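Long-range contacts in type I modular polyketide synthase (Streptomyces albus subsp. albus, PDB 6IYR), which probably loads a malonyl-type extender unit from coenzyme A onto an acyl carrier protein, as the acyltransferase domain of module 8 of the salinomycin polyketide synthase: residues 254-262 with 293-303; 280-288 with 375-384. All coordinates share one frame; numbering follows the deposited sequence.

Contact 1: 254-262 with 293-303; sequences GKGGMVSVA and SGDPGALDELM
Gly257 and Gly294 join the first and third strands of a ferredoxin-like βαββαβ subdomain, the small lobe familiar from polyketide synthase acyltransferases. They form an antiparallel hydrogen-bonded pair: Gly257 N donates to Gly294 O at 3.0 Å, nearly in line with the carbonyl bond, and Gly294 N returns a bond to Gly257 O at 3.1 Å. One step on, Met258 faces Ser293 in a non-hydrogen-bonded pair whose side chains lie on the face where both also touch Ala282 of strand 279-286. A bend at the end of the Met258 chain (chi3 77°) brings CE, like CG, against Ser293 CB, while Ser293 OG bonds to Ser322 O. The other face of the sheet carries the helix beginning at Pro296, whose axis runs only 14° from that of strand 257-261. Leu299 is the helix side chain that reaches closest to the strand backbone. Its CB lies 3.9 Å from Val259 CG1; its CG sits 3.4 Å from that same methyl, unusually close for two carbons and perhaps partly a matter of the model. At the tip the branches part: CD1 stays 4.0 Å from Val259 CG1, and CD2 comes down on the bare backbone of Gly257, 3.4 Å from Gly257 C. Both Leu299 torsions lie away from staggered values (chi2 9°), so the exact placing of its methyls is less certain. The Val259 and Leu299 side chains lie alongside and point opposite ways, strand to helix and helix to strand. Val259 CG2 packs on Leu302 CD2. Just before the paired residues, a single water spans the two segments, donating to Lys255 O at 2.8 Å and to Asp295 OD1 at 2.8 Å.

Contact 2: 280-288 with 375-384; sequences ALASVNGPQ and NTVRFEDAVR
Leu281 O takes the shortest polar bond of this contact, 2.7 Å from Thr376 OG1, with the hydroxyl tilted 27° from the carbonyl plane. Thr376 OG1 stands anti to its own carbonyl carbon (chi1 -57°), which turns the other branch, CG2, across Leu281 CG. Beyond it the chain runs briefly as a weakly bonded parallel strand beside strand 279-286, paired soundly at Val377 with Ser283. Val377 N donates to Ala282 O at 2.8 Å, and Val377 O accepts from Val284 N at 2.9 Å, so one residue is gripped at both backbone ends. On the face shared by Ser283 and Val377 their CB atoms meet at 3.7 Å, and the Val377 side chain reaches His219, within a probable nucleophile elbow. Asn285 OD1 also bonds to His219. Helix 379-388 then starts against the strand: Glu380 N bonds to Val284 O at 2.9 Å, and Asn285 O lies in plane at the edge of the Phe379 ring. The Glu380 side chain, extended beyond CG, crosses Pro287 at about a right angle. Its OE1 comes within 3.3 Å of Val284 CG1, and its OE2 sits beside Pro287 N and CA. One helical turn on, Arg384 NE meets Glu380 OE2 on its anti side at 2.8 Å, somewhat out of the carboxylate plane (27°), as a salt bridge. Glu380 OE1 and Gly286 O, two acceptors 3.4 Å apart, should be somewhat unfavourable neighbours; the positive charge of Arg384 on the other oxygen, and the nearby start of the helix, would tend to stabilise the carboxylate.

How the contacts relate
From the N terminus the segments come in the order 254-262, 280-288, 293-303, 375-384, so the two contacts cross along the chain. Contact 1 closes a loop of 30 residues holding helix 265-273 and the strand 279-286; contact 2 closes one of 86 residues that takes in helix 296-308, strand 313-316 and helix 366-374. Their centres lie about 17 Å apart, yet they meet through the hairpin of strands 279-286 and 289-294: Ser293 O lies 2.8 Å from Ala280 N, a probable hydrogen bond, and Met258 CE packs on Ala282 CB. Together they tie the ferredoxin-like sheet to its own helix 296-308 and, across strand 377-378, to helix 379-388.

Contact 1: 254-262 with 293-303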
loop_
_atom_site.group_PDB
_atom_site.type_symbol
_atom_site.label_atom_id
_atom_site.label_comp_id
_atom_site.label_asym_id
_atom_site.label_seq_id
_atom_site.Cartn_x
_atom_site.Cartn_y
_atom_site.Cartn_z
ATOM N N GLY A 254 -19.236 1.199 16.829
ATOM C CA GLY A 254 -19.994 2.180 17.551
ATOM C C GLY A 254 -19.627 2.254 19.025
ATOM O O GLY A 254 -20.239 3.020 19.742
ATOM N N LYS A 255 -18.652 1.474 19.491
ATOM C CA LYS A 255 -18.325 1.458 20.906
ATOM C C LYS A 255 -16.984 2.067 21.199
ATOM O O LYS A 255 -16.536 2.054 22.331
ATOM C CB LYS A 255 -18.372 0.041 21.477
ATOM C CG LYS A 255 -19.772 -0.539 21.526
ATOM C CD LYS A 255 -19.776 -1.985 22.023
ATOM C CE LYS A 255 -21.043 -2.697 21.558
ATOM N NZ LYS A 255 -21.693 -3.509 22.619
ATOM N N GLY A 256 -16.339 2.621 20.186
ATOM C CA GLY A 256 -15.001 3.133 20.370
ATOM C C GLY A 256 -14.527 3.915 19.190
ATOM O O GLY A 256 -15.282 4.157 18.294
ATOM N N GLY A 257 -13.253 4.261 19.175
ATOM C CA GLY A 257 -12.675 5.013 18.082
ATOM C C GLY A 257 -11.175 5.000 18.206
ATOM O O GLY A 257 -10.610 4.292 19.079
ATOM N N MET A 258 -10.538 5.849 17.421
ATOM C CA MET A 258 -9.110 5.990 17.445
ATOM C C MET A 258 -8.736 7.405 17.172
ATOM O O MET A 258 -9.453 8.107 16.457
ATOM C CB MET A 258 -8.497 5.116 16.380
ATOM C CG MET A 258 -8.924 3.682 16.488
ATOM S SD MET A 258 -7.919 2.694 15.351
ATOM C CE MET A 258 -6.405 2.596 16.274
ATOM N N VAL A 259 -7.645 7.843 17.784
ATOM C CA VAL A 259 -7.113 9.136 17.487
ATOM C C VAL A 259 -5.614 9.045 17.215
ATOM O O VAL A 259 -4.866 8.296 17.876
ATOM C CB VAL A 259 -7.431 10.210 18.573
ATOM C CG1 VAL A 259 -8.829 10.058 19.153
ATOM C CG2 VAL A 259 -6.396 10.253 19.657
ATOM N N SER A 260 -5.183 9.804 16.217
ATOM C CA SER A 260 -3.761 9.932 15.905
ATOM C C SER A 260 -3.166 10.987 16.806
ATOM O O SER A 260 -3.791 12.032 17.070
ATOM C CB SER A 260 -3.546 10.349 14.458
ATOM O OG SER A 260 -4.244 11.552 14.220
ATOM N N VAL A 261 -1.974 10.701 17.300
ATOM C CA VAL A 261 -1.256 11.608 18.177
ATOM C C VAL A 261 0.149 11.744 17.668
ATOM O O VAL A 261 0.861 10.735 17.481
ATOM C CB VAL A 261 -1.185 11.065 19.606
ATOM C CG1 VAL A 261 -0.603 12.118 20.515
ATOM C CG2 VAL A 261 -2.572 10.665 20.086
ATOM N N ALA A 262 0.527 12.981 17.382
ATOM C CA ALA A 262 1.830 13.264 16.812
ATOM C C ALA A 262 2.812 13.367 17.940
ATOM O O ALA A 262 3.268 14.439 18.244
ATOM C CB ALA A 262 1.823 14.570 16.013
ATOM N N SER A 293 -6.386 3.987 20.716
ATOM C CA SER A 293 -7.761 3.543 20.567
ATOM C C SER A 293 -8.433 3.498 21.926
ATOM O O SER A 293 -7.749 3.328 22.912
ATOM C CB SER A 293 -7.824 2.151 19.933
ATOM O OG SER A 293 -7.355 1.128 20.792
ATOM N N GLY A 294 -9.771 3.525 21.956
ATOM C CA GLY A 294 -10.504 3.324 23.190
ATOM C C GLY A 294 -11.897 3.948 23.147
ATOM O O GLY A 294 -12.490 4.126 22.086
ATOM N N ASP A 295 -12.428 4.208 24.328
ATOM C CA ASP A 295 -13.784 4.626 24.488
ATOM C C ASP A 295 -13.962 6.082 24.107
ATOM O O ASP A 295 -13.038 6.899 24.197
ATOM C CB ASP A 295 -14.266 4.356 25.914
ATOM C CG ASP A 295 -14.376 2.856 26.221
ATOM O OD1 ASP A 295 -15.402 2.232 25.855
ATOM O OD2 ASP A 295 -13.406 2.295 26.787
ATOM N N PRO A 296 -15.099 6.370 23.490
ATOM C CA PRO A 296 -15.270 7.687 22.877
ATOM C C PRO A 296 -14.956 8.843 23.856
ATOM O O PRO A 296 -14.324 9.814 23.476
ATOM C CB PRO A 296 -16.748 7.693 22.474
ATOM C CG PRO A 296 -17.153 6.244 22.412
ATOM C CD PRO A 296 -16.316 5.541 23.436
ATOM N N GLY A 297 -15.407 8.738 25.102
ATOM C CA GLY A 297 -15.244 9.860 26.073
ATOM C C GLY A 297 -13.786 10.020 26.454
ATOM O O GLY A 297 -13.231 11.149 26.547
ATOM N N ALA A 298 -13.105 8.888 26.547
ATOM C CA ALA A 298 -11.661 8.928 26.878
ATOM C C ALA A 298 -10.855 9.541 25.761
ATOM O O ALA A 298 -9.901 10.293 25.987
ATOM C CB ALA A 298 -11.163 7.532 27.196
ATOM N N LEU A 299 -11.278 9.287 24.530
ATOM C CA LEU A 299 -10.599 9.839 23.389
ATOM C C LEU A 299 -10.783 11.356 23.346
ATOM O O LEU A 299 -9.883 12.078 22.914
ATOM C CB LEU A 299 -11.172 9.246 22.106
ATOM C CG LEU A 299 -10.554 8.069 21.366
ATOM C CD1 LEU A 299 -9.440 7.358 22.073
ATOM C CD2 LEU A 299 -11.605 7.097 20.872
ATOM N N ASP A 300 -11.988 11.836 23.619
ATOM C CA ASP A 300 -12.187 13.303 23.687
ATOM C C ASP A 300 -11.223 13.956 24.700
ATOM O O ASP A 300 -10.711 15.049 24.470
ATOM C CB ASP A 300 -13.640 13.654 24.088
ATOM C CG ASP A 300 -14.663 13.348 22.985
ATOM O OD1 ASP A 300 -14.284 13.339 21.807
ATOM O OD2 ASP A 300 -15.817 13.030 23.307
ATOM N N GLU A 301 -11.104 13.372 25.887
ATOM C CA GLU A 301 -10.257 13.988 26.907
ATOM C C GLU A 301 -8.776 13.806 26.626
ATOM O O GLU A 301 -7.989 14.717 26.855
ATOM C CB GLU A 301 -10.611 13.518 28.314
ATOM C CG GLU A 301 -11.254 12.170 28.337
ATOM C CD GLU A 301 -12.029 11.875 29.602
ATOM O OE1 GLU A 301 -11.647 10.884 30.246
ATOM O OE2 GLU A 301 -13.099 12.483 29.846
ATOM N N LEU A 302 -8.434 12.748 25.897
ATOM C CA LEU A 302 -7.051 12.620 25.390
ATOM C C LEU A 302 -6.679 13.742 24.420
ATOM O O LEU A 302 -5.631 14.402 24.562
ATOM C CB LEU A 302 -6.858 11.249 24.693
ATOM C CG LEU A 302 -5.483 11.138 24.001
ATOM C CD1 LEU A 302 -4.418 11.140 25.070
ATOM C CD2 LEU A 302 -5.415 9.863 23.183
ATOM N N MET A 303 -7.571 14.019 23.473
ATOM C CA MET A 303 -7.311 15.096 22.520
ATOM C C MET A 303 -7.171 16.474 23.191
ATOM O O MET A 303 -6.267 17.241 22.894
ATOM C CB MET A 303 -8.408 15.135 21.460
ATOM C CG MET A 303 -8.329 14.003 20.457
ATOM S SD MET A 303 -9.706 13.978 19.300
ATOM C CE MET A 303 -9.569 15.617 18.586
HETATM O O HOH W 1 -17.918 2.664 24.734
#

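Contact 2: 280-288 with 375-384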
loop_
_atom_site.group_PDB
_atom_site.type_symbol
_atom_site.label_atom_id
_atom_site.label_comp_id
_atom_site.label_asym_id
_atom_site.label_seq_id
_atom_site.Cartn_x
_atom_site.Cartn_y
_atom_site.Cartn_z
ATOM N N ALA A 280 -5.765 2.594 24.736
ATOM C CA ALA A 280 -4.705 1.644 24.453
ATOM C C ALA A 280 -3.830 2.228 23.359
ATOM O O ALA A 280 -4.288 3.008 22.502
ATOM C CB ALA A 280 -5.285 0.302 24.041
ATOM N N LEU A 281 -2.555 1.878 23.391
ATOM C CA LEU A 281 -1.659 2.206 22.286
ATOM C C LEU A 281 -1.904 1.264 21.104
ATOM O O LEU A 281 -1.602 0.068 21.157
ATOM C CB LEU A 281 -0.200 2.144 22.737
ATOM C CG LEU A 281 0.757 2.570 21.603
ATOM C CD1 LEU A 281 0.469 3.960 21.066
ATOM C CD2 LEU A 281 2.171 2.499 22.134
ATOM N N ALA A 282 -2.617 1.745 20.100
ATOM C CA ALA A 282 -3.054 0.850 19.032
ATOM C C ALA A 282 -1.981 0.683 17.955
ATOM O O ALA A 282 -1.770 -0.428 17.455
ATOM C CB ALA A 282 -4.343 1.335 18.428
ATOM N N SER A 283 -1.254 1.746 17.624
ATOM C CA SER A 283 -0.253 1.585 16.583
ATOM C C SER A 283 0.834 2.604 16.733
ATOM O O SER A 283 0.588 3.720 17.189
ATOM C CB SER A 283 -0.920 1.627 15.183
ATOM O OG SER A 283 -1.208 2.932 14.773
ATOM N N VAL A 284 2.054 2.176 16.445
ATOM C CA VAL A 284 3.187 3.082 16.338
ATOM C C VAL A 284 3.668 3.091 14.904
ATOM O O VAL A 284 4.248 2.106 14.438
ATOM C CB VAL A 284 4.342 2.621 17.228
ATOM C CG1 VAL A 284 5.515 3.601 17.168
ATOM C CG2 VAL A 284 3.844 2.454 18.654
ATOM N N ASN A 285 3.442 4.215 14.230
ATOM C CA ASN A 285 3.629 4.329 12.801
ATOM C C ASN A 285 4.868 5.103 12.368
ATOM O O ASN A 285 5.221 5.066 11.208
ATOM C CB ASN A 285 2.401 4.932 12.187
ATOM C CG ASN A 285 1.189 4.089 12.448
ATOM O OD1 ASN A 285 1.295 2.894 12.618
ATOM N ND2 ASN A 285 0.073 4.722 12.658
ATOM N N GLY A 286 5.518 5.791 13.307
ATOM C CA GLY A 286 6.710 6.588 13.022
ATOM C C GLY A 286 7.224 7.163 14.328
ATOM O O GLY A 286 6.535 7.105 15.330
ATOM N N PRO A 287 8.449 7.678 14.344
ATOM C CA PRO A 287 9.015 8.179 15.600
ATOM C C PRO A 287 8.189 9.283 16.283
ATOM O O PRO A 287 8.346 9.499 17.474
ATOM C CB PRO A 287 10.394 8.729 15.177
ATOM C CG PRO A 287 10.311 8.928 13.706
ATOM C CD PRO A 287 9.323 7.935 13.187
ATOM N N GLN A 288 7.328 9.975 15.544
ATOM C CA GLN A 288 6.424 10.984 16.140
ATOM C C GLN A 288 4.982 10.798 15.701
ATOM O O GLN A 288 4.235 11.765 15.533
ATOM C CB GLN A 288 6.872 12.379 15.741
ATOM C CG GLN A 288 8.215 12.764 16.320
ATOM C CD GLN A 288 8.082 13.456 17.655
ATOM O OE1 GLN A 288 8.705 13.053 18.635
ATOM N NE2 GLN A 288 7.240 14.487 17.710
ATOM N N ASN A 375 -3.343 -6.576 19.852
ATOM C CA ASN A 375 -2.133 -5.919 20.279
ATOM C C ASN A 375 -1.691 -4.744 19.419
ATOM O O ASN A 375 -2.085 -4.637 18.279
ATOM C CB ASN A 375 -1.031 -6.953 20.364
ATOM C CG ASN A 375 -1.223 -7.855 21.568
ATOM O OD1 ASN A 375 -0.976 -7.437 22.694
ATOM N ND2 ASN A 375 -1.925 -8.910 21.366
ATOM N N THR A 376 -0.744 -3.985 19.940
ATOM C CA THR A 376 -0.198 -2.812 19.278
ATOM C C THR A 376 0.447 -3.179 17.928
ATOM O O THR A 376 1.087 -4.197 17.792
ATOM C CB THR A 376 0.862 -2.136 20.179
ATOM O OG1 THR A 376 0.288 -1.797 21.430
ATOM C CG2 THR A 376 1.426 -0.895 19.571
ATOM N N VAL A 377 0.235 -2.342 16.929
ATOM C CA VAL A 377 0.829 -2.568 15.641
ATOM C C VAL A 377 2.172 -1.866 15.686
ATOM O O VAL A 377 2.242 -0.656 15.725
ATOM C CB VAL A 377 -0.024 -1.953 14.526
ATOM C CG1 VAL A 377 0.672 -2.067 13.187
ATOM C CG2 VAL A 377 -1.403 -2.568 14.491
ATOM N N ARG A 378 3.243 -2.638 15.700
ATOM C CA ARG A 378 4.581 -2.068 15.747
ATOM C C ARG A 378 5.142 -1.800 14.350
ATOM O O ARG A 378 6.110 -2.404 13.932
ATOM C CB ARG A 378 5.498 -2.976 16.547
ATOM C CG ARG A 378 4.836 -3.512 17.793
ATOM C CD ARG A 378 5.824 -4.047 18.805
ATOM N NE ARG A 378 5.119 -4.615 19.950
ATOM C CZ ARG A 378 4.808 -3.946 21.055
ATOM N NH1 ARG A 378 4.153 -4.559 22.027
ATOM N NH2 ARG A 378 5.158 -2.676 21.186
ATOM N N PHE A 379 4.500 -0.889 13.642
ATOM C CA PHE A 379 4.886 -0.556 12.288
ATOM C C PHE A 379 6.243 0.108 12.153
ATOM O O PHE A 379 7.058 -0.326 11.367
ATOM C CB PHE A 379 3.798 0.267 11.625
ATOM C CG PHE A 379 4.013 0.484 10.173
ATOM C CD1 PHE A 379 3.790 -0.527 9.274
ATOM C CD2 PHE A 379 4.419 1.706 9.707
ATOM C CE1 PHE A 379 3.980 -0.329 7.934
ATOM C CE2 PHE A 379 4.614 1.911 8.369
ATOM C CZ PHE A 379 4.391 0.895 7.485
ATOM N N GLU A 380 6.533 1.073 13.014
ATOM C CA GLU A 380 7.800 1.786 12.958
ATOM C C GLU A 380 8.965 0.846 13.186
ATOM O O GLU A 380 9.971 0.944 12.528
ATOM C CB GLU A 380 7.861 2.920 13.983
ATOM C CG GLU A 380 9.228 3.564 14.088
ATOM C CD GLU A 380 9.416 4.429 15.315
ATOM O OE1 GLU A 380 8.516 4.514 16.157
ATOM O OE2 GLU A 380 10.484 5.026 15.448
ATOM N N ASP A 381 8.797 -0.073 14.115
ATOM C CA ASP A 381 9.801 -1.035 14.455
ATOM C C ASP A 381 10.152 -1.900 13.269
ATOM O O ASP A 381 11.302 -2.139 13.005
ATOM C CB ASP A 381 9.204 -1.933 15.505
ATOM C CG ASP A 381 10.067 -2.068 16.681
ATOM O OD1 ASP A 381 9.660 -1.567 17.740
ATOM O OD2 ASP A 381 11.143 -2.675 16.541
ATOM N N ALA A 382 9.144 -2.349 12.551
ATOM C CA ALA A 382 9.359 -3.163 11.391
ATOM C C ALA A 382 10.110 -2.390 10.325
ATOM O O ALA A 382 11.036 -2.894 9.733
ATOM C CB ALA A 382 8.042 -3.638 10.850
ATOM N N VAL A 383 9.729 -1.140 10.116
ATOM C CA VAL A 383 10.386 -0.329 9.119
ATOM C C VAL A 383 11.855 -0.128 9.465
ATOM O O VAL A 383 12.706 -0.232 8.612
ATOM C CB VAL A 383 9.683 1.022 8.914
ATOM C CG1 VAL A 383 10.516 1.914 8.018
ATOM C CG2 VAL A 383 8.305 0.821 8.328
ATOM N N ARG A 384 12.137 0.115 10.733
ATOM C CA ARG A 384 13.497 0.303 11.185
ATOM C C ARG A 384 14.304 -0.966 10.951
ATOM O O ARG A 384 15.429 -0.906 10.537
ATOM C CB ARG A 384 13.530 0.721 12.645
ATOM C CG ARG A 384 13.225 2.190 12.860
ATOM C CD ARG A 384 13.238 2.569 14.319
ATOM N NE ARG A 384 12.938 3.979 14.502
ATOM C CZ ARG A 384 13.859 4.922 14.568
ATOM N NH1 ARG A 384 13.512 6.180 14.730
ATOM N NH2 ARG A 384 15.130 4.601 14.473
#